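Local coordinates for protein F-93 (Sulfolobus virus 1, PDB 1TBX) that probably acts as a homodimeric winged-helix transcription factor that recognises a palindromic or pseudo-palindromic DNA target, at residues L14-D19 / T82-Y87; N33-M38 / T86-K91. All blocks are in the same frame, centred on the assembly; numbering follows the deposited sequence.

Contact 1: L14-D19 / T82-Y87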
# COMPACT_ATOMS: atom_id res chain seq x y z
N LEU A 14 -7.26 6.20 -4.32
CA LEU A 14 -6.37 7.21 -4.85
C LEU A 14 -5.71 6.81 -6.20
O LEU A 14 -5.71 7.59 -7.17
CB LEU A 14 -5.30 7.56 -3.80
CG LEU A 14 -4.62 8.91 -4.03
CD1 LEU A 14 -5.69 9.96 -4.22
CD2 LEU A 14 -3.62 9.26 -2.90
N ALA A 15 -5.14 5.61 -6.26
CA ALA A 15 -4.48 5.10 -7.45
C ALA A 15 -5.44 5.09 -8.61
O ALA A 15 -5.10 5.52 -9.70
CB ALA A 15 -3.99 3.70 -7.20
N TYR A 16 -6.66 4.63 -8.37
CA TYR A 16 -7.63 4.50 -9.45
C TYR A 16 -8.10 5.83 -10.02
O TYR A 16 -8.50 5.92 -11.19
CB TYR A 16 -8.79 3.63 -8.99
CG TYR A 16 -8.42 2.20 -9.20
CD1 TYR A 16 -7.48 1.55 -8.37
CD2 TYR A 16 -8.96 1.49 -10.29
CE1 TYR A 16 -7.12 0.20 -8.62
CE2 TYR A 16 -8.62 0.15 -10.54
CZ TYR A 16 -7.71 -0.49 -9.72
OH TYR A 16 -7.42 -1.79 -10.03
N LEU A 17 -8.05 6.86 -9.19
CA LEU A 17 -8.49 8.17 -9.63
C LEU A 17 -7.51 8.75 -10.66
O LEU A 17 -7.90 9.49 -11.58
CB LEU A 17 -8.63 9.10 -8.43
CG LEU A 17 -9.17 10.49 -8.68
CD1 LEU A 17 -10.37 10.39 -9.60
CD2 LEU A 17 -9.53 11.13 -7.37
N TYR A 18 -6.23 8.40 -10.50
CA TYR A 18 -5.26 8.90 -11.39
C TYR A 18 -5.69 8.53 -12.79
O TYR A 18 -6.07 7.40 -13.06
CB TYR A 18 -3.86 8.41 -11.07
CG TYR A 18 -2.84 9.11 -11.97
CD1 TYR A 18 -2.32 10.36 -11.63
CD2 TYR A 18 -2.43 8.53 -13.19
CE1 TYR A 18 -1.40 11.03 -12.46
CE2 TYR A 18 -1.48 9.17 -14.02
CZ TYR A 18 -0.98 10.43 -13.66
OH TYR A 18 -0.06 11.11 -14.49
N ASP A 19 -5.63 9.52 -13.67
CA ASP A 19 -6.10 9.37 -15.02
C ASP A 19 -7.62 9.21 -15.19
O ASP A 19 -8.08 9.03 -16.34
CB ASP A 19 -5.42 8.13 -15.66
CG ASP A 19 -4.37 8.50 -16.70
OD1 ASP A 19 -4.44 9.63 -17.25
OD2 ASP A 19 -3.42 7.73 -17.02
N THR A 82 1.74 2.44 -9.44
CA THR A 82 2.87 1.61 -9.86
C THR A 82 3.02 0.40 -8.90
O THR A 82 3.12 -0.73 -9.34
CB THR A 82 4.20 2.54 -10.07
OG1 THR A 82 5.39 1.76 -10.23
CG2 THR A 82 4.60 3.30 -8.88
N ALA A 83 2.95 0.67 -7.60
CA ALA A 83 2.85 -0.35 -6.56
C ALA A 83 1.66 -1.34 -6.73
O ALA A 83 1.89 -2.56 -6.83
CB ALA A 83 2.84 0.31 -5.20
N ILE A 84 0.41 -0.85 -6.77
CA ILE A 84 -0.77 -1.71 -6.99
C ILE A 84 -0.71 -2.49 -8.30
O ILE A 84 -1.02 -3.69 -8.38
CB ILE A 84 -2.06 -0.89 -6.95
CG1 ILE A 84 -2.31 -0.38 -5.53
CG2 ILE A 84 -3.25 -1.71 -7.48
CD1 ILE A 84 -2.91 0.96 -5.47
N GLU A 85 -0.28 -1.80 -9.35
CA GLU A 85 -0.14 -2.43 -10.63
C GLU A 85 0.86 -3.58 -10.62
O GLU A 85 0.64 -4.61 -11.27
CB GLU A 85 0.24 -1.38 -11.64
CG GLU A 85 -0.19 -1.78 -13.02
CD GLU A 85 -1.70 -1.65 -13.22
OE1 GLU A 85 -2.36 -0.85 -12.45
OE2 GLU A 85 -2.22 -2.35 -14.16
N THR A 86 1.97 -3.38 -9.89
CA THR A 86 3.02 -4.36 -9.81
C THR A 86 2.45 -5.50 -9.01
O THR A 86 2.63 -6.66 -9.35
CB THR A 86 4.26 -3.75 -9.10
OG1 THR A 86 4.77 -2.65 -9.87
CG2 THR A 86 5.44 -4.76 -9.02
N TYR A 87 1.74 -5.15 -7.94
CA TYR A 87 1.00 -6.15 -7.16
C TYR A 87 0.10 -7.04 -8.01
O TYR A 87 0.26 -8.27 -7.96
CB TYR A 87 0.12 -5.51 -6.10
CG TYR A 87 -0.50 -6.53 -5.17
CD1 TYR A 87 0.26 -7.59 -4.68
CD2 TYR A 87 -1.84 -6.44 -4.79
CE1 TYR A 87 -0.28 -8.54 -3.84
CE2 TYR A 87 -2.39 -7.39 -3.94
CZ TYR A 87 -1.61 -8.44 -3.47
OH TYR A 87 -2.11 -9.37 -2.59
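With chi1 at -69°, Ile84 sets CG1 beside its own backbone N and anti to the carbonyl carbon, and that branch carries CD1 across to the methyl of Ala15. This is where the first helix of the winged-helix domain, 9-17, meets the long C-terminal helix 71-94, and Ala15 and Ile84 mark the closest backbone approach, with their CA atoms 7.8 Å apart. The CB atoms of both residues point at the opposite helix, and Ala15 CB touches Ile84 CD1 at 3.4 Å. The small side chain of Ala15 probably lets the end of the isoleucine come in beside helix 9-17.

The other branch, CG2, is anti to the backbone N and turns to Tyr16, approaching its ring obliquely: Tyr16 CE1 lies 4.5 Å from Ile84 CG2, a loose apolar touch. That ring also makes a cation-pi contact with Lys81, three residues before Ile84 on the same helix.

All three touching residues are buried and meet through carbon alone. Ala83 and Thr86 instead pack on Ser79 of the second subunit, so helix 71-94 serves both the domain and the dimer. Within it, Thr82 O takes two donors from opposite faces of its carbonyl plane: Thr86 N at 2.9 Å, and Thr86 OG1, which is tilted 35° from that plane.

Contact 2: N33-M38 / T86-K91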
# COMPACT_ATOMS: atom_id res chain seq x y z
N ASN A 33 -14.14 -1.34 -7.24
CA ASN A 33 -14.74 -2.55 -6.76
C ASN A 33 -14.62 -3.77 -7.71
O ASN A 33 -14.47 -4.91 -7.25
CB ASN A 33 -16.16 -2.24 -6.40
CG ASN A 33 -16.85 -3.43 -5.90
OD1 ASN A 33 -16.60 -3.90 -4.79
ND2 ASN A 33 -17.70 -3.99 -6.74
N ALA A 34 -14.67 -3.50 -9.01
CA ALA A 34 -14.44 -4.47 -10.09
C ALA A 34 -13.07 -5.16 -10.01
O ALA A 34 -12.88 -6.19 -10.64
CB ALA A 34 -14.58 -3.78 -11.47
N GLU A 35 -12.12 -4.60 -9.25
CA GLU A 35 -10.77 -5.14 -9.17
C GLU A 35 -10.33 -5.46 -7.76
O GLU A 35 -9.60 -6.40 -7.54
CB GLU A 35 -9.78 -4.11 -9.69
CG GLU A 35 -9.99 -3.71 -11.12
CD GLU A 35 -8.81 -4.03 -12.00
OE1 GLU A 35 -7.91 -4.77 -11.55
OE2 GLU A 35 -8.78 -3.55 -13.14
N PHE A 36 -10.73 -4.61 -6.82
CA PHE A 36 -10.41 -4.74 -5.43
C PHE A 36 -11.70 -4.61 -4.64
O PHE A 36 -11.97 -3.54 -4.08
CB PHE A 36 -9.50 -3.60 -5.06
CG PHE A 36 -8.13 -3.77 -5.55
CD1 PHE A 36 -7.71 -3.09 -6.69
CD2 PHE A 36 -7.25 -4.63 -4.90
CE1 PHE A 36 -6.43 -3.26 -7.16
CE2 PHE A 36 -5.97 -4.81 -5.36
CZ PHE A 36 -5.55 -4.11 -6.51
N PRO A 37 -12.52 -5.67 -4.57
CA PRO A 37 -13.87 -5.56 -3.95
C PRO A 37 -13.87 -4.86 -2.58
O PRO A 37 -13.09 -5.22 -1.69
CB PRO A 37 -14.30 -7.01 -3.76
CG PRO A 37 -13.54 -7.73 -4.84
CD PRO A 37 -12.21 -7.03 -5.02
N MSE A 38 -14.67 -3.82 -2.44
CA MSE A 38 -14.88 -3.26 -1.13
C MSE A 38 -16.32 -2.82 -1.02
O MSE A 38 -17.07 -2.80 -2.02
CB MSE A 38 -13.90 -2.14 -0.83
CG MSE A 38 -14.34 -0.78 -1.26
SE MSE A 38 -12.82 0.35 -1.79
CE MSE A 38 -12.74 1.70 -0.47
N THR A 86 1.97 -3.38 -9.89
CA THR A 86 3.02 -4.36 -9.81
C THR A 86 2.45 -5.50 -9.01
O THR A 86 2.63 -6.66 -9.35
CB THR A 86 4.26 -3.75 -9.10
OG1 THR A 86 4.77 -2.65 -9.87
CG2 THR A 86 5.44 -4.76 -9.02
N TYR A 87 1.74 -5.15 -7.94
CA TYR A 87 1.00 -6.15 -7.16
C TYR A 87 0.10 -7.04 -8.01
O TYR A 87 0.26 -8.27 -7.96
CB TYR A 87 0.12 -5.51 -6.10
CG TYR A 87 -0.50 -6.53 -5.17
CD1 TYR A 87 0.26 -7.59 -4.68
CD2 TYR A 87 -1.84 -6.44 -4.79
CE1 TYR A 87 -0.28 -8.54 -3.84
CE2 TYR A 87 -2.39 -7.39 -3.94
CZ TYR A 87 -1.61 -8.44 -3.47
OH TYR A 87 -2.11 -9.37 -2.59
N LYS A 88 -0.84 -6.41 -8.75
CA LYS A 88 -1.68 -7.12 -9.70
C LYS A 88 -0.89 -8.05 -10.59
O LYS A 88 -1.25 -9.21 -10.71
CB LYS A 88 -2.36 -6.13 -10.59
CG LYS A 88 -3.63 -5.51 -10.09
CD LYS A 88 -4.30 -4.76 -11.27
CE LYS A 88 -4.90 -3.40 -10.78
NZ LYS A 88 -4.51 -2.09 -11.46
N GLN A 89 0.22 -7.60 -11.18
CA GLN A 89 1.02 -8.47 -12.06
C GLN A 89 1.73 -9.56 -11.34
O GLN A 89 2.09 -10.56 -11.94
CB GLN A 89 2.04 -7.67 -12.88
CG GLN A 89 1.42 -6.83 -13.94
CD GLN A 89 0.49 -7.64 -14.88
OE1 GLN A 89 0.93 -8.64 -15.50
NE2 GLN A 89 -0.78 -7.23 -14.97
N ILE A 90 1.98 -9.36 -10.05
CA ILE A 90 2.66 -10.37 -9.25
C ILE A 90 1.64 -11.49 -8.94
O ILE A 90 1.90 -12.67 -9.20
CB ILE A 90 3.30 -9.71 -7.99
CG1 ILE A 90 4.76 -9.35 -8.27
CG2 ILE A 90 3.19 -10.60 -6.77
CD1 ILE A 90 5.35 -8.46 -7.22
N LYS A 91 0.46 -11.09 -8.45
CA LYS A 91 -0.68 -11.99 -8.34
C LYS A 91 -0.87 -12.76 -9.67
O LYS A 91 -0.58 -13.96 -9.70
CB LYS A 91 -1.94 -11.28 -7.78
CG LYS A 91 -1.72 -10.64 -6.40
CD LYS A 91 -2.02 -11.58 -5.20
CE LYS A 91 -0.75 -12.12 -4.36
NZ LYS A 91 -0.83 -12.19 -2.81
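In the turn of the helix-turn-helix, between helices 25-33 and 40-52, Glu35 and Phe36 reach out to Lys88 and Tyr87 on helix 71-94. Lys88 does most of the touching, and does it with carbon. Its CE lies 3.4 Å from Glu35 OE1, with CD of the same lysine only slightly farther from that oxygen. The glutamate, bent at chi2 (-119°), crosses the lysine side chain at about a right angle. The opposite charges are near each other but form no salt bridge, since Glu35 OE1 and Lys88 NZ are 4.3 Å apart; the ammonium instead pairs with Glu85, one turn earlier on its own helix. The nearby carboxylate of Glu35 probably adds to the favourable field around it.

In this winged-helix protein the long C-terminal helix 71-94 packs against the winged-helix core and also contacts the second subunit, and the turn leans against it. Phe36 is the buried residue of the turn. Its CE1 meets Lys88 CE obliquely at 3.9 Å, while its CE2 comes to Tyr87 CD2 at 4.5 Å, each ring offering its edge to the other. Lys91 CG sits over one face of the Tyr87 ring, 3.6 Å above the plane and offset toward the rim, and Lys91 NZ curls back to donate to Tyr87 OH. The same tyrosine ring also meets Phe76 of the second subunit.

The turn is closed on its own side by Asn33. Its OD1 accepts from the backbone N of Met38, a selenomethionine, at 3.0 Å; the donor lies in the carbonyl plane, on a lone pair, with an N-H...O angle of 142°.

Overall arrangement
Both contacts end on helix 71-94 and overlap at Thr86 and Tyr87, their centres about 10 Å apart. Contact 1, nearer the middle of the chain, is wholly buried and apolar, helix against helix. Contact 2 sits farther out and is partly open: a turn meets the helix through a mixture of aromatic edges, lysine methylenes and a carboxylate. They merge at Ile84 and Tyr16, since Phe36 of contact 2 packs on both and the hydroxyl end of Tyr16 lies among Glu35, Phe36 and Lys88. Helix 71-94 thus receives helix 9-17 and the turn after helix 25-33 in succession, while also touching the second subunit at both 82-87 and 86-91.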